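Local coordinates for protein Mypaa.01249.c (Mycobacterium paratuberculosis, PDB 3RD5) that probably acts as an oxidoreductase of the short-chain dehydrogenase/reductase family, built on a Rossmann fold, its substrate unknown, at residues G23-G27 / V47-G53; L28-R34 / A228-A232; A37-V43 / A61-E65; L71-S75 / T104-F108. All coordinates share one frame. Numbering follows the deposited sequence.

Contact 1 of 4, residues G23-G27 / V47-G53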
loop_
_atom_site.group_PDB
_atom_site.type_symbol
_atom_site.label_atom_id
_atom_site.label_comp_id
_atom_site.label_asym_id
_atom_site.label_seq_id
_atom_site.Cartn_x
_atom_site.Cartn_y
_atom_site.Cartn_z
ATOM N N GLY A 23 4.259 -2.934 -7.138
ATOM C CA GLY A 23 5.187 -1.895 -7.575
ATOM C C GLY A 23 4.760 -1.142 -8.752
ATOM O O GLY A 23 3.917 -1.580 -9.508
ATOM N N ALA A 24 5.362 0.043 -8.888
ATOM C CA ALA A 24 5.123 0.941 -9.984
ATOM C C ALA A 24 6.423 1.132 -10.783
ATOM O O ALA A 24 6.526 2.096 -11.553
ATOM C CB ALA A 24 4.582 2.274 -9.409
ATOM N N ASN A 25 7.358 0.178 -10.647
ATOM C CA ASN A 25 8.704 0.163 -11.308
ATOM C C ASN A 25 9.447 1.471 -11.025
ATOM O O ASN A 25 10.092 2.105 -11.884
ATOM C CB ASN A 25 8.624 -0.227 -12.800
ATOM C CG ASN A 25 8.702 -1.770 -13.026
ATOM O OD1 ASN A 25 9.582 -2.464 -12.490
ATOM N ND2 ASN A 25 7.775 -2.295 -13.810
ATOM N N SER A 26 9.328 1.856 -9.763
ATOM C CA SER A 26 9.968 3.012 -9.264
ATOM C C SER A 26 10.838 2.624 -8.068
ATOM O O SER A 26 10.829 1.475 -7.548
ATOM C CB SER A 26 8.920 4.054 -8.892
ATOM O OG SER A 26 9.518 5.330 -8.744
ATOM N N GLY A 27 11.586 3.610 -7.645
ATOM C CA GLY A 27 12.607 3.452 -6.711
ATOM C C GLY A 27 12.137 2.941 -5.379
ATOM O O GLY A 27 12.786 2.121 -4.796
ATOM N N VAL A 47 3.846 -6.262 -10.702
ATOM C CA VAL A 47 4.001 -5.046 -11.501
ATOM C C VAL A 47 3.317 -5.162 -12.848
ATOM O O VAL A 47 3.120 -6.265 -13.354
ATOM C CB VAL A 47 5.482 -4.706 -11.723
ATOM C CG1 VAL A 47 6.154 -4.436 -10.374
ATOM C CG2 VAL A 47 6.252 -5.807 -12.512
ATOM N N ARG A 48 2.980 -4.019 -13.445
ATOM C CA ARG A 48 2.336 -3.975 -14.757
ATOM C C ARG A 48 3.317 -4.349 -15.851
ATOM O O ARG A 48 2.997 -5.142 -16.761
ATOM C CB ARG A 48 1.784 -2.567 -15.021
ATOM C CG ARG A 48 0.909 -2.401 -16.282
ATOM C CD ARG A 48 0.598 -0.910 -16.532
ATOM N NE ARG A 48 -0.588 -0.660 -17.360
ATOM C CZ ARG A 48 -1.755 -0.186 -16.912
ATOM N NH1 ARG A 48 -1.939 0.091 -15.626
ATOM N NH2 ARG A 48 -2.755 0.002 -17.761
ATOM N N ASP A 49 4.515 -3.766 -15.787
ATOM C CA ASP A 49 5.543 -3.928 -16.829
ATOM C C ASP A 49 6.574 -4.916 -16.314
ATOM O O ASP A 49 7.557 -4.560 -15.623
ATOM C CB ASP A 49 6.201 -2.582 -17.187
ATOM C CG ASP A 49 7.223 -2.687 -18.318
ATOM O OD1 ASP A 49 7.711 -3.801 -18.657
ATOM O OD2 ASP A 49 7.546 -1.611 -18.904
ATOM N N THR A 50 6.327 -6.173 -16.622
ATOM C CA THR A 50 7.182 -7.259 -16.137
ATOM C C THR A 50 8.543 -7.323 -16.819
ATOM O O THR A 50 9.505 -7.809 -16.226
ATOM C CB THR A 50 6.490 -8.626 -16.228
ATOM O OG1 THR A 50 6.171 -8.902 -17.603
ATOM C CG2 THR A 50 5.220 -8.703 -15.363
ATOM N N ARG A 51 8.663 -6.822 -18.040
ATOM C CA ARG A 51 9.959 -6.797 -18.705
ATOM C C ARG A 51 10.906 -5.878 -17.926
ATOM O O ARG A 51 12.055 -6.252 -17.628
ATOM C CB ARG A 51 9.801 -6.354 -20.168
ATOM N N LYS A 52 10.440 -4.677 -17.604
ATOM C CA LYS A 52 11.232 -3.729 -16.830
ATOM C C LYS A 52 11.501 -4.305 -15.432
ATOM O O LYS A 52 12.620 -4.212 -14.925
ATOM C CB LYS A 52 10.468 -2.415 -16.696
ATOM C CG LYS A 52 11.206 -1.275 -16.033
ATOM C CD LYS A 52 10.338 0.004 -16.070
ATOM C CE LYS A 52 10.936 1.151 -15.253
ATOM N NZ LYS A 52 9.911 2.232 -14.982
ATOM N N GLY A 53 10.472 -4.876 -14.822
ATOM C CA GLY A 53 10.633 -5.459 -13.485
ATOM C C GLY A 53 11.700 -6.545 -13.432
ATOM O O GLY A 53 12.557 -6.564 -12.532
HETATM O O HOH W 1 3.328 -1.429 -12.047
HETATM O O HOH W 2 5.165 -1.392 -14.118
#

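Contact 2 of 4, residues L28-R34 / A228-A232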
loop_
_atom_site.group_PDB
_atom_site.type_symbol
_atom_site.label_atom_id
_atom_site.label_comp_id
_atom_site.label_asym_id
_atom_site.label_seq_id
_atom_site.Cartn_x
_atom_site.Cartn_y
_atom_site.Cartn_z
ATOM N N LEU A 28 11.036 3.468 -4.873
ATOM C CA LEU A 28 10.556 3.129 -3.543
ATOM C C LEU A 28 10.342 1.605 -3.385
ATOM O O LEU A 28 10.852 0.974 -2.455
ATOM C CB LEU A 28 9.228 3.879 -3.272
ATOM C CG LEU A 28 8.568 3.676 -1.935
ATOM C CD1 LEU A 28 9.486 4.111 -0.777
ATOM C CD2 LEU A 28 7.236 4.491 -1.888
ATOM N N GLY A 29 9.592 1.058 -4.337
ATOM C CA GLY A 29 9.317 -0.375 -4.381
ATOM C C GLY A 29 10.568 -1.204 -4.564
ATOM O O GLY A 29 10.727 -2.260 -3.900
ATOM N N ALA A 30 11.444 -0.762 -5.445
ATOM C CA ALA A 30 12.656 -1.500 -5.728
ATOM C C ALA A 30 13.537 -1.623 -4.493
ATOM O O ALA A 30 14.054 -2.708 -4.209
ATOM C CB ALA A 30 13.427 -0.871 -6.864
ATOM N N VAL A 31 13.721 -0.533 -3.757
ATOM C CA VAL A 31 14.549 -0.564 -2.551
ATOM C C VAL A 31 13.903 -1.422 -1.464
ATOM O O VAL A 31 14.565 -2.180 -0.758
ATOM C CB VAL A 31 14.890 0.838 -2.030
ATOM C CG1 VAL A 31 15.650 0.762 -0.678
ATOM C CG2 VAL A 31 15.701 1.634 -3.084
ATOM N N THR A 32 12.570 -1.326 -1.340
ATOM C CA THR A 32 11.874 -2.108 -0.338
ATOM C C THR A 32 12.121 -3.621 -0.615
ATOM O O THR A 32 12.464 -4.376 0.294
ATOM C CB THR A 32 10.375 -1.801 -0.330
ATOM O OG1 THR A 32 10.166 -0.380 -0.139
ATOM C CG2 THR A 32 9.677 -2.539 0.786
ATOM N N ALA A 33 11.969 -4.015 -1.878
ATOM C CA ALA A 33 12.237 -5.395 -2.295
ATOM C C ALA A 33 13.675 -5.787 -2.064
ATOM O O ALA A 33 13.950 -6.876 -1.523
ATOM C CB ALA A 33 11.868 -5.575 -3.770
ATOM N N ARG A 34 14.592 -4.915 -2.479
ATOM C CA ARG A 34 16.040 -5.177 -2.381
ATOM C C ARG A 34 16.427 -5.473 -0.931
ATOM O O ARG A 34 17.180 -6.430 -0.651
ATOM C CB ARG A 34 16.841 -3.986 -2.949
ATOM C CG ARG A 34 18.334 -4.166 -2.961
ATOM C CD ARG A 34 19.029 -2.834 -3.265
ATOM N NE ARG A 34 19.028 -1.947 -2.080
ATOM C CZ ARG A 34 19.169 -0.619 -2.106
ATOM N NH1 ARG A 34 19.289 0.058 -3.256
ATOM N NH2 ARG A 34 19.212 0.032 -0.963
ATOM N N ALA A 228 14.758 7.180 -2.649
ATOM C CA ALA A 228 14.161 5.874 -2.545
ATOM C C ALA A 228 14.590 5.198 -1.249
ATOM O O ALA A 228 13.750 4.549 -0.614
ATOM C CB ALA A 228 14.530 5.018 -3.771
ATOM N N ASP A 229 15.856 5.281 -0.856
ATOM C CA ASP A 229 16.261 4.693 0.423
ATOM C C ASP A 229 15.498 5.283 1.605
ATOM O O ASP A 229 15.040 4.557 2.513
ATOM C CB ASP A 229 17.765 4.820 0.722
ATOM C CG ASP A 229 18.666 3.997 -0.173
ATOM O OD1 ASP A 229 18.394 2.821 -0.448
ATOM O OD2 ASP A 229 19.761 4.538 -0.496
ATOM N N PHE A 230 15.379 6.603 1.652
ATOM C CA PHE A 230 14.708 7.264 2.756
ATOM C C PHE A 230 13.225 6.868 2.828
ATOM O O PHE A 230 12.674 6.548 3.900
ATOM C CB PHE A 230 14.848 8.793 2.662
ATOM C CG PHE A 230 14.284 9.506 3.852
ATOM C CD1 PHE A 230 14.986 9.555 5.054
ATOM C CD2 PHE A 230 13.016 10.055 3.828
ATOM C CE1 PHE A 230 14.434 10.201 6.158
ATOM C CE2 PHE A 230 12.474 10.668 4.942
ATOM C CZ PHE A 230 13.152 10.724 6.088
ATOM N N GLY A 231 12.559 6.849 1.682
ATOM C CA GLY A 231 11.171 6.470 1.674
ATOM C C GLY A 231 10.944 5.018 2.048
ATOM O O GLY A 231 10.025 4.670 2.814
ATOM N N ALA A 232 11.793 4.137 1.510
ATOM C CA ALA A 232 11.642 2.698 1.750
ATOM C C ALA A 232 11.849 2.373 3.208
ATOM O O ALA A 232 11.264 1.410 3.731
ATOM C CB ALA A 232 12.620 1.883 0.865
HETATM O O HOH W 3 19.582 2.874 -3.379
#

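Contact 3 of 4, residues A37-V43 / A61-E65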
loop_
_atom_site.group_PDB
_atom_site.type_symbol
_atom_site.label_atom_id
_atom_site.label_comp_id
_atom_site.label_asym_id
_atom_site.label_seq_id
_atom_site.Cartn_x
_atom_site.Cartn_y
_atom_site.Cartn_z
ATOM N N ALA A 37 14.900 -8.817 0.414
ATOM C CA ALA A 37 15.577 -9.950 -0.192
ATOM C C ALA A 37 16.992 -10.143 0.402
ATOM O O ALA A 37 17.444 -11.273 0.571
ATOM C CB ALA A 37 15.646 -9.783 -1.747
ATOM N N ARG A 38 17.693 -9.046 0.675
ATOM C CA ARG A 38 19.041 -9.122 1.293
ATOM C C ARG A 38 18.985 -9.810 2.669
ATOM O O ARG A 38 19.985 -10.393 3.106
ATOM C CB ARG A 38 19.648 -7.702 1.415
ATOM C CG ARG A 38 20.990 -7.577 2.119
ATOM C CD ARG A 38 21.445 -6.111 2.437
ATOM N NE ARG A 38 20.463 -5.283 3.205
ATOM C CZ ARG A 38 20.383 -5.236 4.545
ATOM N NH1 ARG A 38 21.204 -5.977 5.296
ATOM N NH2 ARG A 38 19.442 -4.477 5.134
ATOM N N ARG A 39 17.822 -9.721 3.331
ATOM C CA ARG A 39 17.595 -10.342 4.644
ATOM C C ARG A 39 16.935 -11.720 4.547
ATOM O O ARG A 39 16.507 -12.270 5.567
ATOM C CB ARG A 39 16.828 -9.401 5.559
ATOM C CG ARG A 39 17.587 -8.067 5.852
ATOM C CD ARG A 39 18.894 -8.237 6.458
ATOM N NE ARG A 39 18.781 -8.645 7.845
ATOM C CZ ARG A 39 19.610 -9.450 8.499
ATOM N NH1 ARG A 39 20.680 -10.011 7.907
ATOM N NH2 ARG A 39 19.366 -9.701 9.774
ATOM N N GLY A 40 16.911 -12.303 3.347
ATOM C CA GLY A 40 16.472 -13.674 3.156
ATOM C C GLY A 40 15.029 -13.881 2.769
ATOM O O GLY A 40 14.588 -15.036 2.657
ATOM N N ALA A 41 14.286 -12.806 2.527
ATOM C CA ALA A 41 12.876 -12.956 2.130
ATOM C C ALA A 41 12.734 -13.521 0.730
ATOM O O ALA A 41 13.534 -13.227 -0.165
ATOM C CB ALA A 41 12.131 -11.618 2.150
ATOM N N THR A 42 11.669 -14.289 0.513
ATOM C CA THR A 42 11.201 -14.612 -0.832
ATOM C C THR A 42 10.244 -13.487 -1.208
ATOM O O THR A 42 9.146 -13.403 -0.672
ATOM C CB THR A 42 10.496 -15.969 -0.879
ATOM O OG1 THR A 42 11.448 -17.010 -0.541
ATOM C CG2 THR A 42 9.939 -16.239 -2.262
ATOM N N VAL A 43 10.670 -12.616 -2.121
ATOM C CA VAL A 43 9.887 -11.435 -2.511
ATOM C C VAL A 43 9.195 -11.684 -3.839
ATOM O O VAL A 43 9.825 -12.195 -4.780
ATOM C CB VAL A 43 10.756 -10.171 -2.625
ATOM C CG1 VAL A 43 9.910 -8.964 -3.049
ATOM C CG2 VAL A 43 11.489 -9.872 -1.306
ATOM N N ALA A 61 20.504 -9.079 -5.171
ATOM C CA ALA A 61 20.854 -10.164 -4.257
ATOM C C ALA A 61 19.624 -10.733 -3.544
ATOM O O ALA A 61 18.666 -9.986 -3.206
ATOM C CB ALA A 61 21.908 -9.711 -3.241
ATOM N N GLY A 62 19.621 -12.035 -3.300
ATOM C CA GLY A 62 18.460 -12.686 -2.726
ATOM C C GLY A 62 17.417 -13.019 -3.806
ATOM O O GLY A 62 17.732 -13.028 -4.999
ATOM N N GLN A 63 16.201 -13.296 -3.358
ATOM C CA GLN A 63 15.124 -13.845 -4.206
ATOM C C GLN A 63 14.014 -12.825 -4.464
ATOM O O GLN A 63 13.134 -12.629 -3.620
ATOM C CB GLN A 63 14.578 -15.106 -3.568
ATOM C CG GLN A 63 15.603 -16.206 -3.565
ATOM C CD GLN A 63 15.078 -17.498 -2.984
ATOM O OE1 GLN A 63 15.362 -17.822 -1.840
ATOM N NE2 GLN A 63 14.281 -18.244 -3.776
ATOM N N VAL A 64 14.086 -12.107 -5.601
ATOM C CA VAL A 64 12.994 -11.204 -6.016
ATOM C C VAL A 64 12.434 -11.741 -7.327
ATOM O O VAL A 64 13.111 -11.686 -8.367
ATOM C CB VAL A 64 13.461 -9.751 -6.200
ATOM C CG1 VAL A 64 12.273 -8.865 -6.555
ATOM C CG2 VAL A 64 14.149 -9.221 -4.941
ATOM N N GLU A 65 11.220 -12.295 -7.259
ATOM C CA GLU A 65 10.476 -12.807 -8.409
ATOM C C GLU A 65 9.544 -11.736 -8.930
ATOM O O GLU A 65 8.971 -11.030 -8.146
ATOM C CB GLU A 65 9.642 -14.058 -8.044
ATOM C CG GLU A 65 8.860 -14.643 -9.233
ATOM C CD GLU A 65 7.833 -15.702 -8.876
ATOM O OE1 GLU A 65 7.711 -16.088 -7.688
ATOM O OE2 GLU A 65 7.150 -16.160 -9.834
HETATM O O HOH W 4 16.174 -13.484 -0.424
#

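Contact 4 of 4, residues L71-S75 / T104-F108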
loop_
_atom_site.group_PDB
_atom_site.type_symbol
_atom_site.label_atom_id
_atom_site.label_comp_id
_atom_site.label_asym_id
_atom_site.label_seq_id
_atom_site.Cartn_x
_atom_site.Cartn_y
_atom_site.Cartn_z
ATOM N N LEU A 71 -3.081 -3.167 -11.401
ATOM C CA LEU A 71 -4.020 -2.665 -10.406
ATOM C C LEU A 71 -5.175 -1.877 -10.988
ATOM O O LEU A 71 -6.153 -1.684 -10.301
ATOM C CB LEU A 71 -3.308 -1.813 -9.350
ATOM C CG LEU A 71 -2.423 -2.600 -8.360
ATOM C CD1 LEU A 71 -1.472 -1.595 -7.673
ATOM C CD2 LEU A 71 -3.337 -3.290 -7.296
ATOM N N GLN A 72 -5.073 -1.445 -12.246
ATOM C CA GLN A 72 -6.155 -0.770 -12.979
ATOM C C GLN A 72 -7.080 -1.710 -13.722
ATOM O O GLN A 72 -7.857 -1.264 -14.580
ATOM C CB GLN A 72 -5.592 0.276 -13.959
ATOM C CG GLN A 72 -4.724 1.313 -13.246
ATOM C CD GLN A 72 -4.332 2.516 -14.101
ATOM O OE1 GLN A 72 -4.989 2.843 -15.103
ATOM N NE2 GLN A 72 -3.326 3.250 -13.635
ATOM N N ASP A 73 -7.020 -2.991 -13.397
ATOM C CA ASP A 73 -7.862 -4.019 -14.068
ATOM C C ASP A 73 -8.185 -5.088 -13.022
ATOM O O ASP A 73 -7.339 -5.896 -12.675
ATOM C CB ASP A 73 -7.102 -4.565 -15.283
ATOM C CG ASP A 73 -7.839 -5.648 -16.043
ATOM O OD1 ASP A 73 -8.843 -6.184 -15.543
ATOM O OD2 ASP A 73 -7.406 -5.957 -17.195
ATOM N N LEU A 74 -9.398 -5.048 -12.480
ATOM C CA LEU A 74 -9.742 -6.002 -11.435
ATOM C C LEU A 74 -9.614 -7.457 -11.858
ATOM O O LEU A 74 -9.355 -8.336 -11.022
ATOM C CB LEU A 74 -11.125 -5.694 -10.843
ATOM C CG LEU A 74 -11.256 -4.407 -10.057
ATOM C CD1 LEU A 74 -12.743 -4.141 -9.724
ATOM C CD2 LEU A 74 -10.440 -4.488 -8.756
ATOM N N SER A 75 -9.785 -7.763 -13.149
ATOM C CA SER A 75 -9.571 -9.134 -13.604
ATOM C C SER A 75 -8.125 -9.586 -13.479
ATOM O O SER A 75 -7.865 -10.735 -13.145
ATOM C CB SER A 75 -10.081 -9.348 -15.031
ATOM O OG SER A 75 -9.256 -8.749 -16.042
ATOM N N THR A 104 -9.864 3.836 -15.327
ATOM C CA THR A 104 -9.369 2.463 -15.436
ATOM C C THR A 104 -10.327 1.634 -16.307
ATOM O O THR A 104 -11.394 2.078 -16.664
ATOM C CB THR A 104 -9.221 1.825 -14.029
ATOM O OG1 THR A 104 -10.533 1.551 -13.469
ATOM C CG2 THR A 104 -8.438 2.667 -13.091
ATOM N N VAL A 105 -9.919 0.377 -16.550
ATOM C CA VAL A 105 -10.720 -0.618 -17.251
ATOM C C VAL A 105 -12.130 -0.728 -16.626
ATOM O O VAL A 105 -13.165 -0.935 -17.310
ATOM C CB VAL A 105 -9.982 -2.025 -17.163
ATOM C CG1 VAL A 105 -10.807 -3.091 -17.797
ATOM C CG2 VAL A 105 -8.554 -1.930 -17.795
ATOM N N ASP A 106 -12.155 -0.634 -15.298
ATOM C CA ASP A 106 -13.380 -0.778 -14.522
ATOM C C ASP A 106 -14.177 0.516 -14.302
ATOM O O ASP A 106 -15.206 0.515 -13.613
ATOM C CB ASP A 106 -13.021 -1.459 -13.181
ATOM C CG ASP A 106 -12.317 -2.798 -13.404
ATOM O OD1 ASP A 106 -13.005 -3.729 -13.903
ATOM O OD2 ASP A 106 -11.098 -2.875 -13.161
ATOM N N GLY A 107 -13.704 1.597 -14.902
ATOM C CA GLY A 107 -14.377 2.892 -14.826
ATOM C C GLY A 107 -14.073 3.733 -13.632
ATOM O O GLY A 107 -14.791 4.704 -13.334
ATOM N N PHE A 108 -12.986 3.396 -12.936
ATOM C CA PHE A 108 -12.620 4.164 -11.762
ATOM C C PHE A 108 -11.699 5.324 -12.157
ATOM O O PHE A 108 -10.891 5.199 -13.068
ATOM C CB PHE A 108 -11.867 3.316 -10.722
ATOM C CG PHE A 108 -12.537 2.019 -10.337
ATOM C CD1 PHE A 108 -13.922 1.908 -10.208
ATOM C CD2 PHE A 108 -11.751 0.923 -9.990
ATOM C CE1 PHE A 108 -14.478 0.709 -9.825
ATOM C CE2 PHE A 108 -12.339 -0.285 -9.567
ATOM C CZ PHE A 108 -13.705 -0.368 -9.529
HETATM O O HOH W 5 -11.783 -5.918 -14.836
#

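Contact 1 of 4, residues G23-G27 / V47-G53
The loop 23-27, which leaves strand 18-22 for helix 27-38, runs beside the end of strand 42-47 and the turn into helix 50-57. The two backbones are closest where CA of Gly23 lies 5.2 Å from CA of Val47, and CA of Asn25 is 6.3 Å from CA of Gly53. A water links them, donating to Gly23 O (2.6 Å) and accepting from Arg48 N (3.0 Å). Asn25 points its side chain across the gap. Asn25 ND2 donates to Asp49 O at 2.9 Å and also to a second water, which Asp49 N reaches as well, while Asn25 OD1 rests 3.3 Å from Gly53 CA. In return, the extended side chain of Lys52 brings NZ to 3.1 Å from Asn25 O. Val47 CG1 packs 3.7 Å from Gly23 O. Asp49 N-caps helix 50-57, Asp49 OD1 accepting from Lys52 N at 3.1 Å, and Arg48 turns away to a salt bridge with Asp70. Gly23, Gly27 and Gly29 are the three glycines of the TGxxxGxG motif of short-chain dehydrogenases, and this glycine-rich loop meets the end of the second strand, the two places where a Rossmann fold in this family typically receives the dinucleotide.

Contact 2 of 4, residues L28-R34 / A228-A232
Ala232 and Val31 form the apolar centre, with Val31 CG1 3.6 Å from Ala232 CB. Val31 CG2 lies equally far, 3.6 Å, from Ala228 CB, so this one valine spans a full turn of the opposing helix. On one flank Leu28 lays its CD1 against the backbone, 3.2 Å from Ala232 N and 3.3 Å from Gly231 C; a CB on Gly231 would sit tight against that methyl. Small residues thus let the segments 28-34 and 228-232 approach to 8.2 Å between axes, crossing at -66°. Thr32 closes another part of the interface: Thr32 OG1 touches Ala232 CB at 3.5 Å while its proton goes to Leu28 O (2.8 Å), within its own helix. Beyond the carbons, Asp229 OD1 first meets Val31 CG1 at 3.4 Å and then accepts from Arg34 NH2 at 3.0 Å, a salt bridge at the guanidinium edge. A water at the rim accepts from Arg34 NH1 (2.8 Å) and donates to Asp229 OD1 (3.2 Å). The contact therefore joins the first helix of the Rossmann fold to helix 226-240 mainly by packing Leu28 and Val31 against Ala228, Gly231 and Ala232, and its one direct charge pair lies outside this core, where solvent can share it.

Contact 3 of 4, residues A37-V43 / A61-E65
Strands 42-47 and 63-68, joined through helix 50-57, make a parallel beta-alpha-beta unit of the Rossmann fold, and this contact is where their pairing begins. Val43 N donates to Gln63 O at 2.9 Å, and Glu65 N donates to Val43 O at 2.8 Å, so Val43 bonds on both sides of Val64, as parallel pairing requires; Val64 CA adds a CA-H...O contact to Val43 O at 3.5 Å. Before the strands, helix 27-38 ends in a Schellman motif with Gly40 at C-prime, where Gly40 N bonds Ala37 O at 3.0 Å. A water fills the gap between the chains, donating to Ala37 O and to Ala41 O (2.7 Å each) and accepting from Gln63 N (2.9 Å). Gly62 takes phi/psi 83/-164, and its CA passes 3.7 Å from Ala37 O, where a CB would clash with that oxygen. Ala37 CB packs 3.6 Å from Val64 CG2, which also lies 4.2 Å from Val43 CB. Ala37 and, one turn earlier in helix 27-38, Ala33 cover this side of the strands; Val43 touches Ala33 and Ile21 of strand 18-22. Thr42 bonds by its backbone to Arg17 and Val19, placing strand 42-47 between strand 18-22 and the outermost strand 63-68.

Contact 4 of 4, residues L71-S75 / T104-F108
Here the turn that leads from strand 63-68 into helix 74-82 of the Rossmann fold packs against a type I beta turn, Thr104 to Gly107, in the loop before helix 110-126. Gln72, whose backbone N is held by Asp70, accepts through Gln72 O from Val105 N at 3.3 Å, and Gln72 CB lies 3.8 Å from Thr104 CG2. Asp73 occupies the N-cap of helix 74-82: Asp73 OD1 accepts from Ser75 OG at 2.6 Å and weakly from Ser75 N at 3.0 Å, while Asp73 CB touches Val105 CG2 at 3.9 Å. Next comes Leu74, whose N donates to Asp106 OD2 at 2.8 Å with a nearly straight bond, so an acid from the opposite loop takes up an amide of the helix's first turn. Leu74 CD1 meets the edge of the Phe108 ring, 3.9 Å from CE2. At Ser75 a water accepts from the backbone N (3.2 Å) and donates to Asp106 OD1 at 2.7 Å.

From the N terminus, strand 18-22 leads into the loop 23-27 of contact 1, which closes on 47-53 after one helix and one strand. Helix 27-38 follows directly and opens contact 2, the longest closure, which brings helix 226-240 to it at 228-232. Contact 3 closes at 61-65, joining the end of helix 27-38 and strand 42-47 to strand 63-68. Contact 4, opening afterwards, closes at 104-108 and ties the start of helix 74-82 to the loop before helix 110-126. Contact 1 crosses both contact 2 and contact 3; contacts 3 and 4 nest inside contact 2. Contacts 1 and 2 touch through Gly27 and Ala228, 1 and 4 through Arg48 and Gln72, 2 and 3 through Ala33 against Val43 and Val64.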